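PDB 3Q48: chaperone CupB2 from Pseudomonas aeruginosa, which probably acts as a periplasmic folding chaperone for fimbrial subunits in fimbrium biogenesis. Local coordinates for residues A[116-121]-A[138-143]; A[108-113]-A[207-212]. All coordinates share one frame; numbering follows the deposited sequence.

Contact 1: residues A[116-121]-A[138-143]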
ATOM      1  N   LEU A 116       5.182  -4.021   5.326  1.00 21.16           N
ATOM      2  CA  LEU A 116       6.205  -3.656   6.293  1.00 21.02           C
ATOM      3  C   LEU A 116       5.510  -3.324   7.582  1.00 21.24           C
ATOM      4  O   LEU A 116       4.529  -2.554   7.582  1.00 19.39           O
ATOM      5  CB  LEU A 116       7.002  -2.454   5.821  1.00 20.78           C
ATOM      6  CG  LEU A 116       8.076  -1.888   6.723  1.00 21.51           C
ATOM      7  CD1 LEU A 116       9.149  -2.901   7.121  1.00 19.32           C
ATOM      8  CD2 LEU A 116       8.679  -0.709   5.972  1.00 24.75           C
ATOM      9  N   ASN A 117       5.959  -3.969   8.667  1.00 22.12           N
ATOM     10  CA  ASN A 117       5.440  -3.662  10.004  1.00 23.13           C
ATOM     11  C   ASN A 117       6.516  -2.885  10.799  1.00 24.09           C
ATOM     12  O   ASN A 117       7.706  -3.191  10.698  1.00 24.13           O
ATOM     13  CB  ASN A 117       5.105  -4.914  10.756  1.00 23.62           C
ATOM     14  CG  ASN A 117       4.078  -5.754  10.085  1.00 25.20           C
ATOM     15  OD1 ASN A 117       2.876  -5.535  10.261  1.00 28.27           O
ATOM     16  ND2 ASN A 117       4.535  -6.791   9.364  1.00 23.25           N
ATOM     17  N   ILE A 118       6.097  -1.887  11.573  1.00 25.38           N
ATOM     18  CA  ILE A 118       7.003  -1.153  12.462  1.00 26.67           C
ATOM     19  C   ILE A 118       6.336  -1.158  13.795  1.00 27.95           C
ATOM     20  O   ILE A 118       5.211  -0.711  13.917  1.00 28.45           O
ATOM     21  CB  ILE A 118       7.183   0.311  12.062  1.00 26.87           C
ATOM     22  CG1 ILE A 118       7.758   0.474  10.613  1.00 28.10           C
ATOM     23  CG2 ILE A 118       7.911   1.132  13.206  1.00 25.81           C
ATOM     24  CD1 ILE A 118       9.130  -0.107  10.332  1.00 28.54           C
ATOM     25  N   LEU A 119       7.022  -1.667  14.803  1.00 29.57           N
ATOM     26  CA  LEU A 119       6.483  -1.697  16.148  1.00 31.63           C
ATOM     27  C   LEU A 119       7.377  -0.872  17.073  1.00 33.43           C
ATOM     28  O   LEU A 119       8.632  -1.067  17.124  1.00 32.55           O
ATOM     29  CB  LEU A 119       6.404  -3.139  16.638  1.00 31.95           C
ATOM     30  CG  LEU A 119       5.732  -3.405  17.973  1.00 33.98           C
ATOM     31  CD1 LEU A 119       4.359  -2.788  18.048  1.00 34.80           C
ATOM     32  CD2 LEU A 119       5.610  -4.891  18.194  1.00 37.16           C
ATOM     33  N   GLU A 120       6.725   0.057  17.772  1.00 35.24           N
ATOM     34  CA  GLU A 120       7.383   0.929  18.737  1.00 38.54           C
ATOM     35  C   GLU A 120       7.255   0.287  20.110  1.00 40.01           C
ATOM     36  O   GLU A 120       6.164   0.002  20.580  1.00 40.89           O
ATOM     37  CB  GLU A 120       6.750   2.326  18.704  1.00 38.94           C
ATOM     38  CG  GLU A 120       7.448   3.372  19.614  1.00 45.58           C
ATOM     39  CD  GLU A 120       6.509   4.542  20.058  1.00 51.84           C
ATOM     40  OE1 GLU A 120       6.082   5.349  19.190  1.00 50.32           O
ATOM     41  OE2 GLU A 120       6.218   4.661  21.287  1.00 54.18           O
ATOM     42  N   VAL A 121       8.376  -0.004  20.730  1.00 41.68           N
ATOM     43  CA  VAL A 121       8.361  -0.605  22.050  1.00 44.40           C
ATOM     44  C   VAL A 121       9.032   0.509  22.837  1.00 47.09           C
ATOM     45  O   VAL A 121      10.259   0.562  22.948  1.00 46.62           O
ATOM     46  CB  VAL A 121       9.231  -1.878  22.093  1.00 44.28           C
ATOM     47  CG1 VAL A 121       9.088  -2.560  23.435  1.00 43.78           C
ATOM     48  CG2 VAL A 121       8.899  -2.812  20.953  1.00 42.03           C
ATOM     49  N   SER A 138       2.635  -0.121  13.441  1.00 44.55           N
ATOM     50  CA  SER A 138       2.283   0.378  12.103  1.00 40.62           C
ATOM     51  C   SER A 138       2.490  -0.625  10.980  1.00 37.50           C
ATOM     52  O   SER A 138       3.380  -1.465  11.046  1.00 35.76           O
ATOM     53  CB  SER A 138       3.078   1.619  11.787  1.00 40.68           C
ATOM     54  OG  SER A 138       2.302   2.721  12.138  1.00 44.31           O
ATOM     55  N   ARG A 139       1.684  -0.480   9.930  1.00 34.84           N
ATOM     56  CA  ARG A 139       1.633  -1.458   8.854  1.00 32.76           C
ATOM     57  C   ARG A 139       1.532  -0.806   7.477  1.00 31.20           C
ATOM     58  O   ARG A 139       0.472  -0.280   7.159  1.00 31.77           O
ATOM     59  CB  ARG A 139       0.439  -2.357   9.104  1.00 33.16           C
ATOM     60  CG  ARG A 139       0.546  -3.688   8.411  1.00 34.08           C
ATOM     61  CD  ARG A 139      -0.444  -4.681   8.924  1.00 30.29           C
ATOM     62  NE  ARG A 139      -0.624  -5.678   7.888  1.00 31.34           N
ATOM     63  CZ  ARG A 139       0.116  -6.776   7.772  1.00 32.65           C
ATOM     64  NH1 ARG A 139       1.098  -7.042   8.641  1.00 30.33           N
ATOM     65  NH2 ARG A 139      -0.150  -7.626   6.799  1.00 34.25           N
ATOM     66  N   PHE A 140       2.621  -0.852   6.676  1.00 29.64           N
ATOM     67  CA  PHE A 140       2.764  -0.215   5.306  1.00 28.05           C
ATOM     68  C   PHE A 140       2.807  -1.189   4.099  1.00 26.85           C
ATOM     69  O   PHE A 140       3.420  -2.248   4.159  1.00 26.13           O
ATOM     70  CB  PHE A 140       4.030   0.679   5.246  1.00 28.21           C
ATOM     71  CG  PHE A 140       4.139   1.594   6.417  1.00 31.76           C
ATOM     72  CD1 PHE A 140       3.517   2.847   6.387  1.00 34.43           C
ATOM     73  CD2 PHE A 140       4.745   1.157   7.611  1.00 31.45           C
ATOM     74  CE1 PHE A 140       3.540   3.692   7.534  1.00 37.43           C
ATOM     75  CE2 PHE A 140       4.779   1.968   8.725  1.00 35.03           C
ATOM     76  CZ  PHE A 140       4.185   3.245   8.701  1.00 36.58           C
ATOM     77  N   LYS A 141       2.177  -0.814   2.995  1.00 24.95           N
ATOM     78  CA  LYS A 141       2.197  -1.648   1.839  1.00 23.95           C
ATOM     79  C   LYS A 141       3.579  -1.612   1.249  1.00 23.95           C
ATOM     80  O   LYS A 141       4.184  -0.524   1.131  1.00 24.09           O
ATOM     81  CB  LYS A 141       1.191  -1.152   0.811  1.00 24.05           C
ATOM     82  CG  LYS A 141      -0.198  -1.414   1.211  1.00 23.94           C
ATOM     83  CD  LYS A 141      -1.182  -0.644   0.329  1.00 24.97           C
ATOM     84  CE  LYS A 141      -2.555  -0.682   1.064  1.00 26.42           C
ATOM     85  NZ  LYS A 141      -3.621   0.133   0.412  1.00 27.70           N
ATOM     86  N   LEU A 142       4.073  -2.789   0.855  1.00 23.89           N
ATOM     87  CA  LEU A 142       5.293  -2.874   0.041  1.00 24.24           C
ATOM     88  C   LEU A 142       4.959  -3.459  -1.347  1.00 24.39           C
ATOM     89  O   LEU A 142       4.441  -4.564  -1.477  1.00 25.85           O
ATOM     90  CB  LEU A 142       6.367  -3.682   0.764  1.00 25.04           C
ATOM     91  CG  LEU A 142       7.873  -3.546   0.414  1.00 27.45           C
ATOM     92  CD1 LEU A 142       8.697  -4.290   1.437  1.00 27.47           C
ATOM     93  CD2 LEU A 142       8.220  -4.116  -0.924  1.00 27.50           C
ATOM     94  N   PHE A 143       5.207  -2.689  -2.383  1.00 23.60           N
ATOM     95  CA  PHE A 143       4.962  -3.113  -3.750  1.00 23.61           C
ATOM     96  C   PHE A 143       6.269  -3.536  -4.453  1.00 23.94           C
ATOM     97  O   PHE A 143       7.133  -2.717  -4.775  1.00 24.09           O
ATOM     98  CB  PHE A 143       4.267  -2.003  -4.567  1.00 23.10           C
ATOM     99  CG  PHE A 143       2.972  -1.503  -3.961  1.00 20.88           C
ATOM    100  CD1 PHE A 143       1.812  -2.262  -4.023  1.00 20.08           C
ATOM    101  CD2 PHE A 143       2.919  -0.251  -3.358  1.00 17.41           C
ATOM    102  CE1 PHE A 143       0.597  -1.781  -3.462  1.00 17.98           C
ATOM    103  CE2 PHE A 143       1.726   0.251  -2.805  1.00 15.88           C
ATOM    104  CZ  PHE A 143       0.576  -0.490  -2.864  1.00 19.18           C
TER

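Contact 2: residues A[108-113]-A[207-212]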
ATOM      1  N   THR A 108       6.433 -12.007 -12.727  1.00 42.58           N
ATOM      2  CA  THR A 108       7.232 -11.144 -13.605  1.00 41.95           C
ATOM      3  C   THR A 108       6.327 -10.141 -14.345  1.00 40.74           C
ATOM      4  O   THR A 108       6.814  -9.148 -14.893  1.00 40.52           O
ATOM      5  CB  THR A 108       8.007 -12.036 -14.647  1.00 44.40           C
ATOM      6  OG1 THR A 108       7.071 -12.718 -15.503  1.00 46.16           O
ATOM      7  CG2 THR A 108       8.829 -13.089 -13.948  1.00 43.71           C
ATOM      8  N   ASP A 109       5.018 -10.403 -14.360  1.00 39.27           N
ATOM      9  CA  ASP A 109       4.058  -9.633 -15.196  1.00 38.69           C
ATOM     10  C   ASP A 109       3.097  -8.735 -14.385  1.00 36.04           C
ATOM     11  O   ASP A 109       2.138  -8.176 -14.936  1.00 34.55           O
ATOM     12  CB  ASP A 109       3.158 -10.616 -15.938  1.00 40.10           C
ATOM     13  CG  ASP A 109       2.197 -11.310 -14.984  1.00 41.20           C
ATOM     14  OD1 ASP A 109       2.675 -11.855 -13.962  1.00 44.08           O
ATOM     15  OD2 ASP A 109       0.987 -11.303 -15.237  1.00 42.88           O
ATOM     16  N   ARG A 110       3.334  -8.663 -13.078  1.00 34.58           N
ATOM     17  CA  ARG A 110       2.504  -7.898 -12.162  1.00 33.09           C
ATOM     18  C   ARG A 110       3.244  -7.611 -10.874  1.00 31.94           C
ATOM     19  O   ARG A 110       4.183  -8.316 -10.498  1.00 32.84           O
ATOM     20  CB  ARG A 110       1.160  -8.606 -11.883  1.00 32.56           C
ATOM     21  CG  ARG A 110       1.298  -9.931 -11.153  1.00 34.13           C
ATOM     22  CD  ARG A 110       0.017 -10.743 -11.276  1.00 35.50           C
ATOM     23  NE  ARG A 110      -0.115 -11.379 -12.603  1.00 38.73           N
ATOM     24  CZ  ARG A 110      -1.251 -11.899 -13.067  1.00 39.52           C
ATOM     25  NH1 ARG A 110      -2.358 -11.858 -12.313  1.00 37.96           N
ATOM     26  NH2 ARG A 110      -1.284 -12.447 -14.276  1.00 39.66           N
ATOM     27  N   GLU A 111       2.816  -6.541 -10.212  1.00 30.88           N
ATOM     28  CA  GLU A 111       3.325  -6.172  -8.901  1.00 29.35           C
ATOM     29  C   GLU A 111       3.021  -7.306  -7.926  1.00 29.10           C
ATOM     30  O   GLU A 111       2.011  -8.033  -8.066  1.00 28.92           O
ATOM     31  CB  GLU A 111       2.643  -4.868  -8.448  1.00 27.15           C
ATOM     32  CG  GLU A 111       3.378  -3.639  -8.919  1.00 27.49           C
ATOM     33  CD  GLU A 111       2.739  -2.306  -8.470  1.00 29.52           C
ATOM     34  OE1 GLU A 111       1.509  -2.256  -8.109  1.00 27.59           O
ATOM     35  OE2 GLU A 111       3.489  -1.304  -8.507  1.00 26.37           O
ATOM     36  N   SER A 112       3.908  -7.464  -6.953  1.00 29.55           N
ATOM     37  CA  SER A 112       3.601  -8.255  -5.732  1.00 29.08           C
ATOM     38  C   SER A 112       3.473  -7.367  -4.487  1.00 27.57           C
ATOM     39  O   SER A 112       4.144  -6.330  -4.354  1.00 25.13           O
ATOM     40  CB  SER A 112       4.620  -9.340  -5.516  1.00 29.25           C
ATOM     41  OG  SER A 112       4.447 -10.326  -6.523  1.00 32.39           O
ATOM     42  N   LEU A 113       2.560  -7.788  -3.616  1.00 27.54           N
ATOM     43  CA  LEU A 113       2.228  -7.051  -2.408  1.00 26.56           C
ATOM     44  C   LEU A 113       2.752  -7.719  -1.119  1.00 25.92           C
ATOM     45  O   LEU A 113       2.446  -8.884  -0.843  1.00 25.76           O
ATOM     46  CB  LEU A 113       0.738  -6.907  -2.347  1.00 26.49           C
ATOM     47  CG  LEU A 113       0.234  -6.217  -1.097  1.00 27.47           C
ATOM     48  CD1 LEU A 113       0.703  -4.738  -0.954  1.00 23.24           C
ATOM     49  CD2 LEU A 113      -1.290  -6.418  -1.151  1.00 27.83           C
ATOM     50  N   ALA A 207      -6.408  -5.372  -6.617  1.00 25.58           N
ATOM     51  CA  ALA A 207      -5.193  -6.090  -6.987  1.00 25.14           C
ATOM     52  C   ALA A 207      -5.144  -6.169  -8.512  1.00 25.83           C
ATOM     53  O   ALA A 207      -6.222  -6.125  -9.170  1.00 25.84           O
ATOM     54  CB  ALA A 207      -5.257  -7.508  -6.374  1.00 24.02           C
ATOM     55  N   PRO A 208      -3.925  -6.304  -9.081  1.00 25.65           N
ATOM     56  CA  PRO A 208      -3.802  -6.453 -10.535  1.00 26.47           C
ATOM     57  C   PRO A 208      -4.733  -7.575 -11.086  1.00 27.77           C
ATOM     58  O   PRO A 208      -4.924  -8.605 -10.446  1.00 26.52           O
ATOM     59  CB  PRO A 208      -2.335  -6.877 -10.750  1.00 26.38           C
ATOM     60  CG  PRO A 208      -1.631  -6.626  -9.439  1.00 25.15           C
ATOM     61  CD  PRO A 208      -2.694  -6.707  -8.367  1.00 25.53           C
ATOM     62  N   PHE A 209      -5.310  -7.352 -12.259  1.00 28.95           N
ATOM     63  CA  PHE A 209      -6.082  -8.385 -12.918  1.00 31.82           C
ATOM     64  C   PHE A 209      -7.188  -8.960 -11.989  1.00 32.58           C
ATOM     65  O   PHE A 209      -7.482 -10.169 -12.001  1.00 34.20           O
ATOM     66  CB  PHE A 209      -5.129  -9.441 -13.498  1.00 31.84           C
ATOM     67  CG  PHE A 209      -4.016  -8.854 -14.348  1.00 32.87           C
ATOM     68  CD1 PHE A 209      -4.302  -8.085 -15.484  1.00 33.23           C
ATOM     69  CD2 PHE A 209      -2.661  -9.109 -14.037  1.00 33.73           C
ATOM     70  CE1 PHE A 209      -3.259  -7.570 -16.317  1.00 32.09           C
ATOM     71  CE2 PHE A 209      -1.614  -8.579 -14.834  1.00 32.30           C
ATOM     72  CZ  PHE A 209      -1.920  -7.796 -15.975  1.00 32.29           C
ATOM     73  N   SER A 210      -7.803  -8.074 -11.202  1.00 32.08           N
ATOM     74  CA  SER A 210      -8.865  -8.467 -10.251  1.00 33.03           C
ATOM     75  C   SER A 210     -10.033  -7.503 -10.236  1.00 32.60           C
ATOM     76  O   SER A 210     -10.002  -6.470 -10.880  1.00 32.38           O
ATOM     77  CB  SER A 210      -8.359  -8.584  -8.831  1.00 32.28           C
ATOM     78  OG  SER A 210      -7.172  -9.343  -8.764  1.00 36.82           O
ATOM     79  N   THR A 211     -11.067  -7.879  -9.506  1.00 33.36           N
ATOM     80  CA  THR A 211     -12.261  -7.068  -9.374  1.00 34.65           C
ATOM     81  C   THR A 211     -12.501  -6.773  -7.898  1.00 34.83           C
ATOM     82  O   THR A 211     -12.284  -7.645  -7.040  1.00 36.24           O
ATOM     83  CB  THR A 211     -13.482  -7.832  -9.867  1.00 35.54           C
ATOM     84  OG1 THR A 211     -13.505  -9.068  -9.164  1.00 36.65           O
ATOM     85  CG2 THR A 211     -13.438  -8.094 -11.391  1.00 34.67           C
ATOM     86  N   LYS A 212     -12.959  -5.568  -7.585  1.00 34.54           N
ATOM     87  CA  LYS A 212     -13.396  -5.276  -6.241  1.00 34.90           C
ATOM     88  C   LYS A 212     -14.857  -4.826  -6.264  1.00 36.52           C
ATOM     89  O   LYS A 212     -15.299  -4.152  -7.189  1.00 35.96           O
ATOM     90  CB  LYS A 212     -12.499  -4.199  -5.646  1.00 34.36           C
ATOM     91  CG  LYS A 212     -12.674  -4.020  -4.147  1.00 35.08           C
ATOM     92  CD  LYS A 212     -11.931  -2.805  -3.630  1.00 36.94           C
ATOM     93  CE  LYS A 212     -12.244  -2.600  -2.122  1.00 41.32           C
ATOM     94  NZ  LYS A 212     -11.705  -3.745  -1.285  1.00 41.82           N
TER

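Contact 1: residues A[116-121]-A[138-143]
Asn117 and Arg139 face each other in a non-hydrogen-bonded pair of two antiparallel strands, their CA atoms 4.5 Å apart, and their side chains run alongside each other on one sheet face. Arg139 NH1 donates to Asn117 OD1 over 2.8 Å, meeting a lone pair in the amide plane, although the N-H...O angle of 138° shows a bent bond. Arg139 reaches this oxygen with CG anti to its backbone N (chi1 -158°) and the chain extended as far as NE. The flanking pairs, Leu116 with Phe140 and Ile118 with Ser138, are hydrogen-bonded; Phe140 N to Leu116 O and Ser138 N to Ile118 O each span 2.7 Å. Their side chains occupy the other face, where Ile118 CG1 meets the edge of the Phe140 ring at CE2, 3.8 Å away. Further out, Asp65 forms a salt bridge with Arg139 NH1 and accepts from Asn117 ND2, while Arg137 donates to Asn117 OD1 and Trp115 makes a cation-pi contact with Arg139. This ladder belongs to the immunoglobulin-like N-terminal domain, in which strand 112-121 lies between 136-145 and 58-65. By strand order it is the F1-G1 pair; as in PapD, the G1 strand 136-145 probably pairs with a bound subunit. These partners are consistent with the modelled Asn117 amide, OD1 facing the arginines and ND2 Asp65, whose carboxylate would be expected to offset the positive charge of Arg139.

Contact 2: residues A[108-113]-A[207-212]
Arg110 and Phe209 meet where the two immunoglobulin-like domains of the PapD-type chaperone fold face each other, the aromatic residue being carried on a type II beta turn from Ala207 to Ser210. The shortest contacts are on the solvent side, at the guanidinium and exposed Phe209: CD2 of the ring sits 3.2 Å above the guanidinium plane, over its centre, and lies 3.3 Å from Arg110 CZ. Arg110 NH1 lies at the ring edge, and the two planes, 59° apart, are not stacked. Asp109 fixes the cation from its own segment by a side-on salt bridge, with Arg110 NH2 to Asp109 OD2 at 2.7 Å and NE within bonding range of both carboxylate oxygens. The bend at chi3 of Arg110 (77°) turns the guanidinium back toward this acid. Nearer the backbone, at buried Pro208, the packing is looser: Arg110 CB stands 4.1 Å from Pro208 CB, and Pro208 CG is equally distant from Glu111 O. Pro208 also touches Tyr184. The segments bury 203 Å² together and share no direct hydrogen bond. Within the turn, Ser210 OG donates to Pro208 O over 2.9 Å, from above the carbonyl plane.

Overall arrangement
Strand 112-121 is common to both contacts: its later part pairs with 138-143 in contact 1, while its first residues follow the loop that meets 207-212 in contact 2. Their centres are about 21 Å apart. Contact 1 lies in the F1-G1 hairpin, contact 2 at the domain junction; in PapD-like chaperones the two domains enclose the cleft that receives the subunit, as is probable here. They meet mainly through Leu113, whose CD1 lies 3.8 Å from Leu142 O and 3.9 Å from Phe143 CE1; Leu113 also touches Tyr184 and Met205. Glu111 OE2 forms a salt bridge with Arg145, farther along the strand of contact 1, and OE1 accepts from Tyr184 N.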